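Local coordinates for protein GTP pyrophosphokinase YjbM (Bacillus subtilis PY79, PDB 5F2V) that synthesises the alarmone (p)ppGpp by transferring pyrophosphate from ATP to GDP or GTP, working as a cooperative, allosterically regulated homotetramer, at residues C[13-18]-C[72-77]; C[119-124]-C[136-141]. All coordinates share one frame; numbering follows the deposited sequence.

Interaction 1: residues C[13-18]-C[72-77]. With APC (diphosphomethylphosphonic acid adenosyl ester), chain Q.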
loop_
_atom_site.group_PDB
_atom_site.type_symbol
_atom_site.label_atom_id
_atom_site.label_comp_id
_atom_site.label_asym_id
_atom_site.label_seq_id
_atom_site.Cartn_x
_atom_site.Cartn_y
_atom_site.Cartn_z
ATOM N N GLN C 13 8.387 -10.082 8.040
ATOM C CA GLN C 13 8.044 -10.633 6.742
ATOM C C GLN C 13 6.800 -11.505 6.868
ATOM O O GLN C 13 5.853 -11.375 6.075
ATOM C CB GLN C 13 9.213 -11.428 6.155
ATOM C CG GLN C 13 8.900 -12.085 4.806
ATOM C CD GLN C 13 8.419 -11.096 3.744
ATOM O OE1 GLN C 13 8.598 -9.880 3.872
ATOM N NE2 GLN C 13 7.789 -11.621 2.694
ATOM N N ALA C 14 6.802 -12.378 7.873
ATOM C CA ALA C 14 5.654 -13.223 8.144
ATOM C C ALA C 14 4.415 -12.377 8.426
ATOM O O ALA C 14 3.307 -12.715 8.013
ATOM C CB ALA C 14 5.951 -14.151 9.310
ATOM N N VAL C 15 4.599 -11.264 9.121
ATOM C CA VAL C 15 3.486 -10.357 9.348
ATOM C C VAL C 15 2.936 -9.850 8.027
ATOM O O VAL C 15 1.721 -9.884 7.816
ATOM C CB VAL C 15 3.878 -9.147 10.218
ATOM C CG1 VAL C 15 2.739 -8.165 10.259
ATOM C CG2 VAL C 15 4.262 -9.584 11.622
ATOM N N GLU C 16 3.829 -9.378 7.149
ATOM C CA GLU C 16 3.414 -8.760 5.883
ATOM C C GLU C 16 2.671 -9.772 5.036
ATOM O O GLU C 16 1.736 -9.418 4.330
ATOM C CB GLU C 16 4.600 -8.199 5.095
ATOM C CG GLU C 16 5.174 -6.856 5.567
ATOM C CD GLU C 16 4.118 -5.772 5.885
ATOM O OE1 GLU C 16 3.241 -5.480 5.037
ATOM O OE2 GLU C 16 4.185 -5.200 7.002
ATOM N N GLU C 17 3.075 -11.036 5.124
ATOM C CA GLU C 17 2.452 -12.089 4.337
ATOM C C GLU C 17 1.096 -12.518 4.879
ATOM O O GLU C 17 0.146 -12.671 4.111
ATOM C CB GLU C 17 3.376 -13.310 4.250
ATOM C CG GLU C 17 4.620 -13.029 3.465
ATOM C CD GLU C 17 5.588 -14.196 3.399
ATOM O OE1 GLU C 17 5.151 -15.368 3.529
ATOM O OE2 GLU C 17 6.796 -13.916 3.225
ATOM N N LEU C 18 1.003 -12.753 6.186
ATOM C CA LEU C 18 -0.266 -13.212 6.735
ATOM C C LEU C 18 -1.255 -12.072 6.594
ATOM O O LEU C 18 -2.426 -12.286 6.300
ATOM C CB LEU C 18 -0.124 -13.680 8.177
ATOM C CG LEU C 18 0.501 -15.077 8.287
ATOM C CD1 LEU C 18 0.879 -15.339 9.724
ATOM C CD2 LEU C 18 -0.441 -16.170 7.796
ATOM N N ALA C 72 5.210 -11.574 16.624
ATOM C CA ALA C 72 4.527 -11.254 15.403
ATOM C C ALA C 72 3.061 -11.330 15.706
ATOM O O ALA C 72 2.578 -12.366 16.152
ATOM C CB ALA C 72 4.908 -12.242 14.286
ATOM N N GLY C 73 2.335 -10.253 15.469
ATOM C CA GLY C 73 0.929 -10.296 15.776
ATOM C C GLY C 73 0.077 -9.823 14.632
ATOM O O GLY C 73 0.451 -8.897 13.916
ATOM N N LEU C 74 -1.066 -10.474 14.457
ATOM C CA LEU C 74 -2.116 -9.947 13.611
ATOM C C LEU C 74 -3.427 -9.837 14.395
ATOM O O LEU C 74 -3.657 -10.554 15.362
ATOM C CB LEU C 74 -2.307 -10.814 12.371
ATOM C CG LEU C 74 -1.369 -10.557 11.190
ATOM C CD1 LEU C 74 -0.098 -11.361 11.356
ATOM C CD2 LEU C 74 -2.072 -10.900 9.889
ATOM N N ARG C 75 -4.281 -8.920 13.970
ATOM C CA ARG C 75 -5.555 -8.716 14.630
ATOM C C ARG C 75 -6.657 -8.639 13.589
ATOM O O ARG C 75 -6.650 -7.769 12.724
ATOM C CB ARG C 75 -5.526 -7.453 15.479
ATOM C CG ARG C 75 -6.803 -7.225 16.280
ATOM C CD ARG C 75 -6.674 -6.054 17.248
ATOM N NE ARG C 75 -5.654 -6.298 18.263
ATOM C CZ ARG C 75 -4.898 -5.338 18.767
ATOM N NH1 ARG C 75 -5.066 -4.099 18.338
ATOM N NH2 ARG C 75 -3.977 -5.610 19.684
ATOM N N ILE C 76 -7.587 -9.579 13.669
ATOM C CA ILE C 76 -8.705 -9.670 12.745
ATOM C C ILE C 76 -9.944 -9.108 13.443
ATOM O O ILE C 76 -10.264 -9.514 14.565
ATOM C CB ILE C 76 -8.925 -11.137 12.297
ATOM C CG1 ILE C 76 -7.712 -11.638 11.502
ATOM C CG2 ILE C 76 -10.199 -11.274 11.492
ATOM C CD1 ILE C 76 -7.828 -13.080 10.995
ATOM N N MET C 77 -10.622 -8.160 12.801
ATOM C CA MET C 77 -11.788 -7.502 13.403
ATOM C C MET C 77 -13.095 -7.851 12.678
ATOM O O MET C 77 -13.129 -7.909 11.437
ATOM C CB MET C 77 -11.592 -5.988 13.415
ATOM C CG MET C 77 -11.493 -5.370 14.797
ATOM S SD MET C 77 -9.828 -5.352 15.485
ATOM C CE MET C 77 -8.969 -4.340 14.294
HETATM P PG APC Q . 1.509 -8.527 26.313
HETATM O O1G APC Q . 2.032 -9.905 26.397
HETATM O O2G APC Q . 1.317 -8.080 27.714
HETATM O O3G APC Q . 2.682 -7.834 25.730
HETATM P PB APC Q . 0.272 -9.031 23.922
HETATM O O1B APC Q . -1.073 -9.652 23.555
HETATM O O2B APC Q . 1.320 -10.132 23.916
HETATM O O3B APC Q . 0.199 -8.430 25.425
HETATM P PA APC Q . 0.839 -6.063 23.513
HETATM O O1A APC Q . -0.586 -5.548 23.451
HETATM O O2A APC Q . 0.904 -6.211 24.984
HETATM C C3A APC Q . 0.593 -7.697 22.732
HETATM O "O5'" APC Q . 2.107 -5.158 22.818
HETATM C "C5'" APC Q . 2.151 -3.742 22.516
HETATM C "C4'" APC Q . 1.361 -3.091 21.334
HETATM O "O4'" APC Q . 1.059 -3.941 20.165
HETATM C "C3'" APC Q . -0.022 -2.522 21.550
HETATM O "O3'" APC Q . -0.222 -1.278 20.814
HETATM C "C2'" APC Q . -1.049 -3.394 20.956
HETATM O "O2'" APC Q . -2.260 -2.670 20.602
HETATM C "C1'" APC Q . -0.370 -3.895 19.755
HETATM N N9 APC Q . -0.716 -5.225 19.415
HETATM C C8 APC Q . -0.388 -6.144 20.264
HETATM N N7 APC Q . -0.718 -7.406 19.824
HETATM C C5 APC Q . -1.297 -7.151 18.510
HETATM C C6 APC Q . -1.831 -7.968 17.489
HETATM N N6 APC Q . -1.926 -9.386 17.623
HETATM N N1 APC Q . -2.272 -7.359 16.386
HETATM C C2 APC Q . -2.218 -6.026 16.248
HETATM N N3 APC Q . -1.718 -5.174 17.163
HETATM C C4 APC Q . -1.254 -5.702 18.303
#
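The R75 guanidinium lies flat against the adenine of the ATP analogue: N3 of the base sits over one face, 3.3 Å above the plane and displaced toward its rim, while the ribose hydroxyl O2' lies at the edge, in plane. The side chain starts with CG anti to the backbone N (chi1 -176°) and bends at chi3 (-63°), which carries its end along the base, and CB itself comes 3.4 Å from adenine N1. R75 NE is also hydrogen-bonded to Q139 OE1. The strand backbone reads the adenine too, since N6 donates to L74 O at 3.1 Å, and G73 CA passes 3.5 Å from N6. With an alanine in place of R75, the adenine would probably lose the flat group lying against N3, and Q139 OE1 its N-H partner, leaving the base freer to shift.

A72 and L74 turn the other way, to helix residues 13-18. L74 carries most of this apolar contact: CD2 lies 3.8 Å from L18 CB, and CD1 lies near the backbone of V15. Beside it, V15 CG2 touches A72 CB at 3.8 Å. One side of the strand thus lines the nucleotide pocket and the other receives the helix. The segments run nearly parallel (20°), their axes 8.2 Å apart. Strand 72-78 lies between strands 40-45 and 130-142 in the sheet; V15 also packs on V45 and L74 on V41 and V136, while on the helix's far side Q13 NE2 donates a hydrogen bond to V20 O of the second subunit.

Interaction 2: residues C[119-124]-C[136-141]. With MG (magnesium ion), chain R; APC (diphosphomethylphosphonic acid adenosyl ester), chain Q.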
loop_
_atom_site.group_PDB
_atom_site.type_symbol
_atom_site.label_atom_id
_atom_site.label_comp_id
_atom_site.label_asym_id
_atom_site.label_seq_id
_atom_site.Cartn_x
_atom_site.Cartn_y
_atom_site.Cartn_z
ATOM N N LEU C 119 -5.593 -17.192 18.693
ATOM C CA LEU C 119 -4.955 -18.497 18.578
ATOM C C LEU C 119 -3.575 -18.348 17.940
ATOM O O LEU C 119 -3.347 -17.446 17.140
ATOM C CB LEU C 119 -5.826 -19.484 17.789
ATOM C CG LEU C 119 -6.589 -19.020 16.558
ATOM C CD1 LEU C 119 -5.614 -18.388 15.614
ATOM C CD2 LEU C 119 -7.287 -20.187 15.881
ATOM N N VAL C 120 -2.641 -19.214 18.317
ATOM C CA VAL C 120 -1.282 -19.092 17.821
ATOM C C VAL C 120 -1.052 -20.049 16.664
ATOM O O VAL C 120 -1.519 -21.182 16.686
ATOM C CB VAL C 120 -0.273 -19.367 18.918
ATOM C CG1 VAL C 120 1.113 -19.114 18.407
ATOM C CG2 VAL C 120 -0.566 -18.485 20.107
ATOM N N VAL C 121 -0.355 -19.576 15.638
ATOM C CA VAL C 121 -0.041 -20.416 14.484
ATOM C C VAL C 121 1.470 -20.538 14.290
ATOM O O VAL C 121 2.234 -19.633 14.634
ATOM C CB VAL C 121 -0.681 -19.874 13.185
ATOM C CG1 VAL C 121 -2.143 -19.551 13.403
ATOM C CG2 VAL C 121 0.068 -18.639 12.688
ATOM N N LEU C 122 1.907 -21.677 13.776
ATOM C CA LEU C 122 3.301 -21.805 13.351
ATOM C C LEU C 122 3.358 -21.598 11.823
ATOM O O LEU C 122 2.723 -22.337 11.066
ATOM C CB LEU C 122 3.864 -23.167 13.772
ATOM C CG LEU C 122 5.367 -23.424 13.654
ATOM C CD1 LEU C 122 6.182 -22.352 14.366
ATOM C CD2 LEU C 122 5.688 -24.791 14.219
ATOM N N TYR C 123 4.070 -20.567 11.380
ATOM C CA TYR C 123 4.088 -20.201 9.959
ATOM C C TYR C 123 5.459 -20.499 9.326
ATOM O O TYR C 123 6.484 -20.059 9.846
ATOM C CB TYR C 123 3.716 -18.720 9.802
ATOM C CG TYR C 123 3.682 -18.203 8.381
ATOM C CD1 TYR C 123 2.620 -18.495 7.540
ATOM C CD2 TYR C 123 4.699 -17.390 7.891
ATOM C CE1 TYR C 123 2.578 -18.016 6.229
ATOM C CE2 TYR C 123 4.669 -16.910 6.581
ATOM C CZ TYR C 123 3.604 -17.229 5.757
ATOM O OH TYR C 123 3.554 -16.745 4.468
ATOM N N PRO C 124 5.476 -21.268 8.214
ATOM C CA PRO C 124 6.711 -21.739 7.579
ATOM C C PRO C 124 7.259 -20.730 6.588
ATOM O O PRO C 124 6.884 -20.720 5.419
ATOM C CB PRO C 124 6.260 -23.011 6.869
ATOM C CG PRO C 124 4.875 -22.705 6.462
ATOM C CD PRO C 124 4.287 -21.827 7.547
ATOM N N VAL C 136 3.199 -16.945 15.213
ATOM C CA VAL C 136 2.408 -15.761 14.940
ATOM C C VAL C 136 1.122 -15.825 15.728
ATOM O O VAL C 136 0.368 -16.791 15.588
ATOM C CB VAL C 136 2.070 -15.615 13.461
ATOM C CG1 VAL C 136 1.149 -14.410 13.265
ATOM C CG2 VAL C 136 3.345 -15.486 12.621
ATOM N N GLU C 137 0.866 -14.808 16.548
ATOM C CA GLU C 137 -0.396 -14.730 17.274
ATOM C C GLU C 137 -1.447 -13.989 16.459
ATOM O O GLU C 137 -1.221 -12.873 16.007
ATOM C CB GLU C 137 -0.211 -14.042 18.628
ATOM C CG GLU C 137 -1.473 -14.021 19.478
ATOM C CD GLU C 137 -1.469 -12.899 20.491
ATOM O OE1 GLU C 137 -1.751 -11.757 20.080
ATOM O OE2 GLU C 137 -1.190 -13.147 21.692
ATOM N N ILE C 138 -2.604 -14.613 16.283
ATOM C CA ILE C 138 -3.714 -13.997 15.564
ATOM C C ILE C 138 -4.891 -13.714 16.487
ATOM O O ILE C 138 -5.657 -14.617 16.837
ATOM C CB ILE C 138 -4.212 -14.879 14.418
ATOM C CG1 ILE C 138 -3.117 -15.039 13.372
ATOM C CG2 ILE C 138 -5.448 -14.273 13.768
ATOM C CD1 ILE C 138 -3.522 -15.936 12.260
ATOM N N GLN C 139 -5.045 -12.452 16.865
ATOM C CA GLN C 139 -6.188 -12.044 17.656
ATOM C C GLN C 139 -7.473 -11.994 16.825
ATOM O O GLN C 139 -7.434 -11.790 15.627
ATOM C CB GLN C 139 -5.911 -10.689 18.301
ATOM C CG GLN C 139 -4.907 -10.764 19.438
ATOM C CD GLN C 139 -4.436 -9.400 19.878
ATOM O OE1 GLN C 139 -4.908 -8.366 19.389
ATOM N NE2 GLN C 139 -3.501 -9.383 20.805
ATOM N N ILE C 140 -8.611 -12.204 17.472
ATOM C CA ILE C 140 -9.910 -12.016 16.844
ATOM C C ILE C 140 -10.873 -11.294 17.814
ATOM O O ILE C 140 -11.216 -11.811 18.877
ATOM C CB ILE C 140 -10.502 -13.352 16.399
ATOM C CG1 ILE C 140 -9.411 -14.228 15.800
ATOM C CG2 ILE C 140 -11.621 -13.142 15.394
ATOM C CD1 ILE C 140 -9.938 -15.553 15.328
ATOM N N ARG C 141 -11.279 -10.084 17.430
ATOM C CA ARG C 141 -12.048 -9.177 18.276
ATOM C C ARG C 141 -13.252 -8.642 17.519
ATOM O O ARG C 141 -13.254 -8.606 16.286
ATOM C CB ARG C 141 -11.185 -8.007 18.712
ATOM C CG ARG C 141 -9.923 -8.392 19.412
ATOM C CD ARG C 141 -9.027 -7.196 19.512
ATOM N NE ARG C 141 -8.031 -7.374 20.553
ATOM C CZ ARG C 141 -7.431 -6.362 21.177
ATOM N NH1 ARG C 141 -7.721 -5.095 20.861
ATOM N NH2 ARG C 141 -6.537 -6.611 22.127
HETATM MG MG MG R . 0.064 -11.101 22.484
HETATM P PG APC Q . 1.509 -8.527 26.313
HETATM O O1G APC Q . 2.032 -9.905 26.397
HETATM O O2G APC Q . 1.317 -8.080 27.714
HETATM O O3G APC Q . 2.682 -7.834 25.730
HETATM P PB APC Q . 0.272 -9.031 23.922
HETATM O O1B APC Q . -1.073 -9.652 23.555
HETATM O O2B APC Q . 1.320 -10.132 23.916
HETATM O O3B APC Q . 0.199 -8.430 25.425
HETATM P PA APC Q . 0.839 -6.063 23.513
HETATM O O1A APC Q . -0.586 -5.548 23.451
HETATM O O2A APC Q . 0.904 -6.211 24.984
HETATM C C3A APC Q . 0.593 -7.697 22.732
HETATM O "O5'" APC Q . 2.107 -5.158 22.818
HETATM C "C5'" APC Q . 2.151 -3.742 22.516
HETATM C "C4'" APC Q . 1.361 -3.091 21.334
HETATM O "O4'" APC Q . 1.059 -3.941 20.165
HETATM C "C3'" APC Q . -0.022 -2.522 21.550
HETATM O "O3'" APC Q . -0.222 -1.278 20.814
HETATM C "C2'" APC Q . -1.049 -3.394 20.956
HETATM O "O2'" APC Q . -2.260 -2.670 20.602
HETATM C "C1'" APC Q . -0.370 -3.895 19.755
HETATM N N9 APC Q . -0.716 -5.225 19.415
HETATM C C8 APC Q . -0.388 -6.144 20.264
HETATM N N7 APC Q . -0.718 -7.406 19.824
HETATM C C5 APC Q . -1.297 -7.151 18.510
HETATM C C6 APC Q . -1.831 -7.968 17.489
HETATM N N6 APC Q . -1.926 -9.386 17.623
HETATM N N1 APC Q . -2.272 -7.359 16.386
HETATM C C2 APC Q . -2.218 -6.026 16.248
HETATM N N3 APC Q . -1.718 -5.174 17.163
HETATM C C4 APC Q . -1.254 -5.702 18.303
HETATM O O HOH W 1 -0.680 -9.697 20.913
HETATM O O HOH W 2 0.425 -12.718 24.120
#
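V121 and V136 stand side by side and point the same way, V121 CG2 lying 3.7 Å from V136 CB. The other methyl of V121, CG1, meets I138 CD1 at 4.0 Å, the two side chains crossing at a slant. L119 runs alongside I138 on this face, CD1 against CB at 4.0 Å; helix 81-93 covers the pair through L91. Y123 adds its CB to V136 CG2, while its hydroxyl reaches away to E17 and K21 of the long N-terminal helix.

The backbones make two antiparallel hydrogen-bonded pairs, L119 with I138 and V121 with V136. The bond from V121 N to V136 O is nearly straight (2.9 Å, 173°).

Between them V120 and E137 form a non-hydrogen-bonded pair whose side chains rise from the opposite face. E137 stretches out from the strand, CG opposite the backbone N (chi1 -176°), which delivers OE2 to the magnesium ion at 2.5 Å. Oxygens O1B and O2B of the nucleotide and two waters also bind the metal, and one of those waters donates to E137 OE1. The Q139 amide lies over the adenine face near N6, roughly parallel to the base, its CD 3.4 Å from N6. This is a beta hairpin of the RelA/SpoT synthetase domain, apolar on the face of L119, V121, V136 and I138 and carrying the metal site on the other, where E137 is probably the proton acceptor and D70 a further magnesium ligand.

From the N terminus, helix 3-29 packs on the sheet, running nearly along strand 72-78, and interaction 1 closes a loop of 53 residues, holding strand 40-45 and helix 48-58, when that strand returns to it. Helix 81-93, strand 98-100 and helix 106-111 follow before interaction 2 opens and closes a hairpin with only 11 residues between its segments. The two contacts are in series, neither enclosing nor crossing the other. Strands 72-78 and 130-142 are parallel neighbours in the sheet, and L18 of the helix also packs on V136, CD1 to CG1 3.7 Å. The helix covers one face of the sheet, while these two strands hold the nucleotide on the other.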